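Local structure of endoglucanase, family GH5 (Zobellia galactanivorans, 6GL2) at residues T111-T116 with N174-V179. The protein is a family GH5 glycoside hydrolase of a marine bacterium that is dedicated to hemicellulose hydrolysis and probably cleaves beta-glucan chains. Numbering follows the deposited sequence.
Sequences TWILPT and NQYHQV
Pro115 and Tyr176 form the closest CA pair of the two segments, 8.2 Å apart, where the loop leading from strand 101-105 to helix 117-137 passes helix 167-186 of the TIM barrel. The chain folds back at Pro115 in an inverse gamma turn, whose weak bond runs from Thr116 N to Leu114 O; Thr116 then N-caps helix 117-137 through OG1. Across such a gap one long side chain can do most of the joining, and here it is Tyr176, whose CB points at the loop. Its CG stands anti to its own carbonyl carbon (chi1 -67°), and the ring reaches the turn with its hydroxyl leading. Tyr176 OH donates to Leu114 O over 2.6 Å, so this carbonyl oxygen accepts both the phenol and the turn's own N-H. Behind the hydroxyl the contact is apolar. Ile113 meets the ring obliquely through its CG2 branch, 3.6 Å from Tyr176 CD2, while Pro115 CB lies 4.1 Å from Tyr176 CE2. Val123 and Leu127 of helix 117-137 also touch this buried ring, tying the two barrel helices together. A leucine in place of Tyr176 would probably leave Leu114 O with just the weak turn bond and open a gap beside Ile113 CG2 and Pro115 CB. The phenol oxygen approaches Leu114 O at a C=O...O angle of 135°, tilted 33° from the carbonyl plane.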
# COMPACT_ATOMS: atom_id res chain seq x y z
N THR A 111 6.45 -12.39 -9.58
CA THR A 111 7.07 -13.40 -10.46
C THR A 111 8.53 -13.09 -10.67
O THR A 111 9.29 -14.04 -10.94
CB THR A 111 6.36 -13.53 -11.76
OG1 THR A 111 6.21 -12.26 -12.42
CG2 THR A 111 4.94 -14.16 -11.49
N TRP A 112 8.98 -11.85 -10.49
CA TRP A 112 10.43 -11.53 -10.64
C TRP A 112 11.00 -11.12 -9.32
O TRP A 112 12.10 -10.53 -9.27
CB TRP A 112 10.72 -10.53 -11.78
CG TRP A 112 10.01 -9.18 -11.72
CD1 TRP A 112 8.73 -8.86 -12.14
CD2 TRP A 112 10.48 -7.95 -11.10
NE1 TRP A 112 8.46 -7.55 -11.89
CE2 TRP A 112 9.43 -6.95 -11.27
CE3 TRP A 112 11.65 -7.58 -10.44
CZ2 TRP A 112 9.58 -5.64 -10.80
CZ3 TRP A 112 11.78 -6.28 -9.97
CH2 TRP A 112 10.79 -5.34 -10.15
N ILE A 113 10.18 -11.30 -8.25
CA ILE A 113 10.62 -10.94 -6.90
C ILE A 113 10.41 -12.11 -5.92
O ILE A 113 9.82 -12.00 -4.83
CB ILE A 113 9.97 -9.61 -6.36
CG1 ILE A 113 10.08 -8.50 -7.37
CG2 ILE A 113 10.62 -9.18 -5.02
CD1 ILE A 113 9.22 -7.27 -7.09
N LEU A 114 10.83 -13.29 -6.30
CA LEU A 114 10.57 -14.47 -5.47
C LEU A 114 11.53 -14.50 -4.32
O LEU A 114 12.73 -14.39 -4.54
CB LEU A 114 10.80 -15.74 -6.30
CG LEU A 114 9.62 -16.40 -7.04
CD1 LEU A 114 9.97 -17.52 -8.03
CD2 LEU A 114 8.66 -17.02 -6.04
N PRO A 115 11.04 -14.53 -3.06
CA PRO A 115 11.86 -14.46 -1.87
C PRO A 115 12.44 -15.85 -1.48
O PRO A 115 12.04 -16.45 -0.47
CB PRO A 115 10.93 -13.86 -0.83
CG PRO A 115 9.63 -14.42 -1.21
CD PRO A 115 9.61 -14.54 -2.73
N THR A 116 13.39 -16.31 -2.29
CA THR A 116 14.15 -17.55 -2.00
C THR A 116 15.61 -17.23 -2.20
O THR A 116 15.98 -16.34 -2.97
CB THR A 116 13.76 -18.70 -2.96
OG1 THR A 116 14.23 -18.39 -4.25
CG2 THR A 116 12.19 -18.93 -3.00
N ASN A 174 13.63 -8.96 3.60
CA ASN A 174 14.42 -7.92 4.14
C ASN A 174 15.56 -7.50 3.18
O ASN A 174 15.87 -6.28 3.12
CB ASN A 174 14.99 -8.33 5.52
CG ASN A 174 13.98 -8.17 6.67
OD1 ASN A 174 13.16 -7.22 6.71
ND2 ASN A 174 14.07 -9.10 7.66
N GLN A 175 16.19 -8.46 2.54
CA GLN A 175 17.24 -8.08 1.60
C GLN A 175 16.71 -7.26 0.42
O GLN A 175 17.42 -6.37 -0.08
CB GLN A 175 17.94 -9.30 1.06
CG GLN A 175 18.78 -10.02 2.13
CD GLN A 175 19.47 -11.20 1.60
OE1 GLN A 175 19.86 -11.28 0.47
NE2 GLN A 175 19.58 -12.23 2.45
N TYR A 176 15.49 -7.61 -0.02
CA TYR A 176 14.94 -6.88 -1.15
C TYR A 176 14.56 -5.45 -0.75
O TYR A 176 14.79 -4.51 -1.52
CB TYR A 176 13.71 -7.60 -1.59
CG TYR A 176 13.96 -8.98 -2.19
CD1 TYR A 176 15.24 -9.42 -2.40
CD2 TYR A 176 12.96 -9.87 -2.41
CE1 TYR A 176 15.46 -10.71 -2.90
CE2 TYR A 176 13.12 -11.14 -2.91
CZ TYR A 176 14.43 -11.58 -3.10
OH TYR A 176 14.65 -12.90 -3.62
N HIS A 177 14.09 -5.26 0.46
CA HIS A 177 13.88 -3.90 0.96
C HIS A 177 15.18 -3.15 1.07
O HIS A 177 15.25 -1.92 0.84
CB HIS A 177 13.14 -3.89 2.28
CG HIS A 177 11.65 -4.17 2.14
ND1 HIS A 177 10.83 -3.41 1.27
CD2 HIS A 177 10.85 -5.10 2.71
CE1 HIS A 177 9.60 -3.80 1.45
NE2 HIS A 177 9.58 -4.87 2.29
N GLN A 178 16.23 -3.85 1.51
CA GLN A 178 17.57 -3.21 1.62
C GLN A 178 18.03 -2.70 0.26
O GLN A 178 18.42 -1.51 0.21
CB GLN A 178 18.57 -4.21 2.23
CG GLN A 178 19.98 -3.64 2.39
CD GLN A 178 20.20 -2.72 3.52
OE1 GLN A 178 20.87 -1.65 3.33
NE2 GLN A 178 19.69 -3.04 4.66
N VAL A 179 17.94 -3.52 -0.75
CA VAL A 179 18.33 -3.13 -2.12
C VAL A 179 17.51 -1.91 -2.53
O VAL A 179 18.01 -1.00 -3.19
CB VAL A 179 18.10 -4.27 -3.12
CG1 VAL A 179 18.14 -3.76 -4.54
CG2 VAL A 179 19.13 -5.36 -2.88